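Local coordinates for protein Cyclo(L-tyrosyl-L-tyrosyl) synthase (Mycobacterium tuberculosis, PDB 2X9Q) that condenses two tyrosyl residues delivered by tyrosyl-tRNA into the cyclic dipeptide cyclo(L-Tyr-L-Tyr), without using ATP, on the way to mycocyclosin, at residues L107-V120 / A163-S175. Numbering follows the deposited sequence.
Sequences LTNFDRVDFVYTDV and ARLCVRPMSEFQS
Val113, Phe115 and Tyr117 pair in register with Leu165, Val167 and Pro169 across two parallel strands, 112-117 and 165-169, the latter at the edge of the Rossmann-like sheet that relates cyclodipeptide synthases to class I aminoacyl-tRNA synthetases. All six side chains project from the same face of the sheet. The linking chain is largely helical, and helix 133-158 packs on this face, against Phe115, Tyr117 and Val167. There CD1 of Leu165 fills the notch between Val113 CG1 (3.6 Å) and Phe115 CE2. Further along, CG2 of Val167 abuts the edge of the Tyr117 ring, 3.5 Å from CE1, while the CA of Pro169 sits over one face of that ring as a CH-pi contact. Tyr117 CG stands between its backbone N and carbonyl carbon (chi1 62°), and the ring leans toward strand 165-169.

The other face is polar in its middle. NH2 of Arg168 reaches Asp114 OD1 at 2.6 Å, approaching from above the carboxylate plane, and a water bridges the same oxygen to Arg168 NE. OD2 of Asp114 pairs with Arg112 and also with His82, so the carboxylate probably offsets the closeness of the two guanidinium groups. Beyond it, CG1 of Val116 fits the corner between the methyl CE of selenomethionine Met170 and the edge of the Phe173 ring.

Both ends are clasped. Arg164, bent at chi3, lays its guanidinium under Leu107 CD2 where helix 96-109 turns into the strand; NH2 bonds to both Leu107 O and Phe110 O, and NE to Asp111 O, all near the guanidinium plane. At the C-terminal end, next to Thr118, whose hydroxyl bonds to Glu233, which may have a critical role in catalysis, Asp119 grips the turn after Pro169 with two syn lone pairs: OD1 takes the Ser171 N-H at 2.9 Å and OD2 the Ser171 OG at 2.6 Å.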
loop_
_atom_site.group_PDB
_atom_site.type_symbol
_atom_site.label_atom_id
_atom_site.label_comp_id
_atom_site.label_asym_id
_atom_site.label_seq_id
_atom_site.Cartn_x
_atom_site.Cartn_y
_atom_site.Cartn_z
ATOM N N LEU A 107 -14.309 -7.763 -5.340
ATOM C CA LEU A 107 -15.589 -8.160 -4.836
ATOM C C LEU A 107 -15.834 -9.652 -5.050
ATOM O O LEU A 107 -16.593 -10.241 -4.295
ATOM C CB LEU A 107 -16.704 -7.358 -5.508
ATOM C CG LEU A 107 -16.834 -5.904 -5.044
ATOM C CD1 LEU A 107 -17.832 -5.146 -5.876
ATOM C CD2 LEU A 107 -17.106 -5.745 -3.585
ATOM N N THR A 108 -15.229 -10.239 -6.058
ATOM C CA THR A 108 -15.312 -11.684 -6.243
ATOM C C THR A 108 -14.589 -12.432 -5.104
ATOM O O THR A 108 -15.028 -13.533 -4.724
ATOM C CB THR A 108 -14.785 -12.097 -7.602
ATOM O OG1 THR A 108 -15.543 -11.363 -8.571
ATOM C CG2 THR A 108 -14.890 -13.693 -7.852
ATOM N N ASN A 109 -13.518 -11.839 -4.533
ATOM C CA ASN A 109 -12.651 -12.631 -3.688
ATOM C C ASN A 109 -12.618 -12.254 -2.232
ATOM O O ASN A 109 -12.090 -13.002 -1.480
ATOM C CB ASN A 109 -11.265 -12.756 -4.316
ATOM C CG ASN A 109 -11.299 -13.524 -5.634
ATOM O OD1 ASN A 109 -11.294 -14.745 -5.626
ATOM N ND2 ASN A 109 -11.299 -12.830 -6.751
ATOM N N PHE A 110 -13.266 -11.175 -1.814
ATOM C CA PHE A 110 -13.222 -10.721 -0.404
ATOM C C PHE A 110 -14.586 -10.244 0.072
ATOM O O PHE A 110 -15.299 -9.619 -0.720
ATOM C CB PHE A 110 -12.196 -9.554 -0.267
ATOM C CG PHE A 110 -10.826 -9.920 -0.737
ATOM C CD1 PHE A 110 -9.939 -10.491 0.141
ATOM C CD2 PHE A 110 -10.471 -9.788 -2.064
ATOM C CE1 PHE A 110 -8.646 -10.884 -0.287
ATOM C CE2 PHE A 110 -9.215 -10.222 -2.532
ATOM C CZ PHE A 110 -8.296 -10.736 -1.668
ATOM N N ASP A 111 -14.904 -10.380 1.360
ATOM C CA ASP A 111 -16.163 -9.829 1.833
ATOM C C ASP A 111 -16.241 -8.315 1.699
ATOM O O ASP A 111 -17.321 -7.729 1.493
ATOM C CB ASP A 111 -16.499 -10.214 3.256
ATOM C CG ASP A 111 -16.687 -11.754 3.412
ATOM O OD1 ASP A 111 -16.901 -12.467 2.401
ATOM O OD2 ASP A 111 -16.491 -12.219 4.541
ATOM N N ARG A 112 -15.091 -7.656 1.855
ATOM C CA ARG A 112 -15.092 -6.205 1.851
ATOM C C ARG A 112 -13.782 -5.736 1.170
ATOM O O ARG A 112 -12.759 -6.437 1.277
ATOM C CB ARG A 112 -15.179 -5.808 3.317
ATOM C CG ARG A 112 -15.631 -4.430 3.563
ATOM C CD ARG A 112 -15.268 -3.904 5.018
ATOM N NE ARG A 112 -14.833 -2.501 4.892
ATOM C CZ ARG A 112 -14.484 -1.685 5.882
ATOM N NH1 ARG A 112 -14.495 -2.095 7.161
ATOM N NH2 ARG A 112 -14.148 -0.422 5.575
ATOM N N VAL A 113 -13.809 -4.611 0.439
ATOM C CA VAL A 113 -12.640 -4.144 -0.328
ATOM C C VAL A 113 -12.514 -2.653 -0.130
ATOM O O VAL A 113 -13.528 -1.908 -0.302
ATOM C CB VAL A 113 -12.750 -4.410 -1.824
ATOM C CG1 VAL A 113 -11.532 -3.761 -2.602
ATOM C CG2 VAL A 113 -12.864 -5.893 -2.125
ATOM N N ASP A 114 -11.328 -2.174 0.235
ATOM C CA ASP A 114 -11.116 -0.685 0.397
ATOM C C ASP A 114 -10.006 -0.250 -0.573
ATOM O O ASP A 114 -8.875 -0.814 -0.515
ATOM C CB ASP A 114 -10.715 -0.304 1.806
ATOM C CG ASP A 114 -11.889 -0.268 2.763
ATOM O OD1 ASP A 114 -12.549 0.785 2.841
ATOM O OD2 ASP A 114 -12.217 -1.282 3.364
ATOM N N PHE A 115 -10.332 0.644 -1.514
ATOM C CA PHE A 115 -9.336 1.248 -2.352
ATOM C C PHE A 115 -8.839 2.357 -1.445
ATOM O O PHE A 115 -9.672 3.030 -0.823
ATOM C CB PHE A 115 -9.987 1.977 -3.553
ATOM C CG PHE A 115 -10.316 1.124 -4.695
ATOM C CD1 PHE A 115 -9.310 0.647 -5.501
ATOM C CD2 PHE A 115 -11.661 0.788 -4.975
ATOM C CE1 PHE A 115 -9.586 -0.113 -6.642
ATOM C CE2 PHE A 115 -11.957 -0.009 -6.094
ATOM C CZ PHE A 115 -10.919 -0.440 -6.934
ATOM N N VAL A 116 -7.522 2.549 -1.338
ATOM C CA VAL A 116 -6.981 3.658 -0.535
ATOM C C VAL A 116 -5.956 4.395 -1.442
ATOM O O VAL A 116 -5.016 3.816 -1.899
ATOM C CB VAL A 116 -6.280 3.100 0.735
ATOM C CG1 VAL A 116 -5.625 4.222 1.493
ATOM C CG2 VAL A 116 -7.340 2.337 1.674
ATOM N N TYR A 117 -6.194 5.667 -1.748
ATOM C CA TYR A 117 -5.259 6.386 -2.597
ATOM C C TYR A 117 -4.361 7.269 -1.762
ATOM O O TYR A 117 -4.766 7.876 -0.746
ATOM C CB TYR A 117 -5.956 7.171 -3.747
ATOM C CG TYR A 117 -6.907 8.237 -3.254
ATOM C CD1 TYR A 117 -8.209 7.902 -2.944
ATOM C CD2 TYR A 117 -6.483 9.588 -3.039
ATOM C CE1 TYR A 117 -9.106 8.843 -2.476
ATOM C CE2 TYR A 117 -7.409 10.566 -2.544
ATOM C CZ TYR A 117 -8.703 10.188 -2.336
ATOM O OH TYR A 117 -9.636 11.042 -1.772
ATOM N N THR A 118 -3.113 7.319 -2.173
ATOM C CA THR A 118 -2.134 8.048 -1.375
ATOM C C THR A 118 -2.271 9.572 -1.669
ATOM O O THR A 118 -2.187 9.967 -2.797
ATOM C CB THR A 118 -0.724 7.484 -1.564
ATOM O OG1 THR A 118 -0.724 6.150 -1.046
ATOM C CG2 THR A 118 0.332 8.302 -0.668
ATOM N N ASP A 119 -2.549 10.395 -0.669
ATOM C CA ASP A 119 -2.685 11.828 -0.931
ATOM C C ASP A 119 -1.765 12.641 0.011
ATOM O O ASP A 119 -2.085 13.798 0.403
ATOM C CB ASP A 119 -4.157 12.241 -0.759
ATOM C CG ASP A 119 -4.609 12.074 0.664
ATOM O OD1 ASP A 119 -4.123 11.110 1.355
ATOM O OD2 ASP A 119 -5.449 12.866 1.128
ATOM N N VAL A 120 -0.700 12.010 0.491
ATOM C CA VAL A 120 0.191 12.668 1.454
ATOM C C VAL A 120 1.613 12.476 0.914
ATOM O O VAL A 120 1.899 11.451 0.261
ATOM C CB VAL A 120 0.092 12.016 2.872
ATOM C CG1 VAL A 120 -1.194 12.571 3.615
ATOM C CG2 VAL A 120 0.142 10.455 2.763
ATOM N N ALA A 163 -22.018 -0.918 0.051
ATOM C CA ALA A 163 -22.189 -2.027 0.975
ATOM C C ALA A 163 -20.851 -2.762 1.222
ATOM O O ALA A 163 -20.589 -3.201 2.351
ATOM C CB ALA A 163 -23.220 -3.042 0.374
ATOM N N ARG A 164 -20.063 -2.990 0.158
ATOM C CA ARG A 164 -18.871 -3.804 0.340
ATOM C C ARG A 164 -17.523 -3.145 -0.076
ATOM O O ARG A 164 -16.459 -3.550 0.406
ATOM C CB ARG A 164 -19.066 -5.130 -0.388
ATOM C CG ARG A 164 -20.281 -5.962 0.252
ATOM C CD ARG A 164 -20.543 -7.120 -0.551
ATOM N NE ARG A 164 -19.350 -7.913 -0.697
ATOM C CZ ARG A 164 -18.979 -8.486 -1.832
ATOM N NH1 ARG A 164 -19.764 -8.369 -2.869
ATOM N NH2 ARG A 164 -17.857 -9.184 -1.932
ATOM N N LEU A 165 -17.607 -2.181 -0.999
ATOM C CA LEU A 165 -16.489 -1.538 -1.654
ATOM C C LEU A 165 -16.517 -0.046 -1.371
ATOM O O LEU A 165 -17.604 0.590 -1.499
ATOM C CB LEU A 165 -16.623 -1.825 -3.126
ATOM C CG LEU A 165 -15.671 -1.064 -3.980
ATOM C CD1 LEU A 165 -14.240 -1.665 -3.740
ATOM C CD2 LEU A 165 -16.155 -1.364 -5.343
ATOM N N CYS A 166 -15.376 0.490 -0.869
ATOM C CA CYS A 166 -15.261 1.873 -0.391
ATOM C C CYS A 166 -13.943 2.463 -0.936
ATOM O O CYS A 166 -13.028 1.705 -1.302
ATOM C CB CYS A 166 -15.199 1.871 1.130
ATOM S SG CYS A 166 -16.824 1.431 1.947
ATOM N N VAL A 167 -13.844 3.792 -1.035
ATOM C CA VAL A 167 -12.594 4.455 -1.421
ATOM C C VAL A 167 -12.335 5.462 -0.341
ATOM O O VAL A 167 -13.265 6.063 0.187
ATOM C CB VAL A 167 -12.634 5.185 -2.783
ATOM C CG1 VAL A 167 -13.960 5.981 -3.032
ATOM C CG2 VAL A 167 -11.334 6.130 -2.957
ATOM N N ARG A 168 -11.077 5.650 0.039
ATOM C CA ARG A 168 -10.820 6.821 0.870
ATOM C C ARG A 168 -9.367 7.237 0.751
ATOM O O ARG A 168 -8.560 6.435 0.355
ATOM C CB ARG A 168 -11.154 6.572 2.315
ATOM C CG ARG A 168 -10.147 5.743 3.030
ATOM C CD ARG A 168 -10.754 5.263 4.405
ATOM N NE ARG A 168 -11.557 4.057 4.196
ATOM C CZ ARG A 168 -12.417 3.535 5.091
ATOM N NH1 ARG A 168 -12.611 4.092 6.271
ATOM N NH2 ARG A 168 -13.093 2.448 4.795
ATOM N N PRO A 169 -9.071 8.495 1.105
ATOM C CA PRO A 169 -7.676 8.910 1.024
ATOM C C PRO A 169 -6.860 8.395 2.207
ATOM O O PRO A 169 -7.376 8.271 3.332
ATOM C CB PRO A 169 -7.765 10.451 1.081
ATOM C CG PRO A 169 -9.032 10.740 1.910
ATOM C CD PRO A 169 -9.959 9.530 1.708
HETATM N N MSE A 170 -5.555 8.187 1.988
HETATM C CA MSE A 170 -4.687 7.780 3.046
HETATM C C MSE A 170 -4.722 8.772 4.247
HETATM O O MSE A 170 -4.643 8.342 5.456
HETATM C CB MSE A 170 -3.199 7.618 2.476
HETATM C CG MSE A 170 -2.169 7.074 3.608
HETATM SE SE MSE A 170 -2.737 5.210 4.081
HETATM C CE MSE A 170 -2.177 4.364 2.424
ATOM N N SER A 171 -4.846 10.076 3.981
ATOM C CA SER A 171 -4.887 11.116 5.058
ATOM C C SER A 171 -6.075 10.940 5.979
ATOM O O SER A 171 -6.039 11.384 7.074
ATOM C CB SER A 171 -5.024 12.589 4.485
ATOM O OG SER A 171 -6.158 12.628 3.621
ATOM N N GLU A 172 -7.139 10.334 5.524
ATOM C CA GLU A 172 -8.283 10.130 6.413
ATOM C C GLU A 172 -7.927 9.241 7.642
ATOM O O GLU A 172 -8.538 9.382 8.714
ATOM C CB GLU A 172 -9.365 9.409 5.611
ATOM C CG GLU A 172 -10.677 9.299 6.319
ATOM C CD GLU A 172 -11.839 9.091 5.323
ATOM O OE1 GLU A 172 -12.107 9.957 4.401
ATOM O OE2 GLU A 172 -12.471 8.045 5.489
ATOM N N PHE A 173 -6.951 8.344 7.479
ATOM C CA PHE A 173 -6.487 7.494 8.606
ATOM C C PHE A 173 -5.720 8.256 9.673
ATOM O O PHE A 173 -5.547 7.762 10.786
ATOM C CB PHE A 173 -5.704 6.275 8.090
ATOM C CG PHE A 173 -6.552 5.349 7.241
ATOM C CD1 PHE A 173 -7.626 4.699 7.796
ATOM C CD2 PHE A 173 -6.296 5.168 5.908
ATOM C CE1 PHE A 173 -8.423 3.827 7.009
ATOM C CE2 PHE A 173 -7.093 4.319 5.098
ATOM C CZ PHE A 173 -8.114 3.633 5.635
ATOM N N GLN A 174 -5.337 9.508 9.410
ATOM C CA GLN A 174 -4.637 10.271 10.451
ATOM C C GLN A 174 -5.518 10.548 11.660
ATOM O O GLN A 174 -5.046 10.788 12.766
ATOM C CB GLN A 174 -3.997 11.543 9.843
ATOM C CG GLN A 174 -2.906 11.091 8.773
ATOM C CD GLN A 174 -2.313 12.219 7.877
ATOM O OE1 GLN A 174 -2.872 13.317 7.766
ATOM N NE2 GLN A 174 -1.177 11.933 7.247
ATOM N N SER A 175 -6.823 10.474 11.507
ATOM C CA SER A 175 -7.605 10.603 12.715
ATOM C C SER A 175 -7.992 9.232 13.343
ATOM O O SER A 175 -8.779 9.180 14.306
ATOM C CB SER A 175 -8.850 11.368 12.368
ATOM O OG SER A 175 -9.692 10.524 11.648
HETATM O O HOH W 1 -11.682 3.162 1.728
#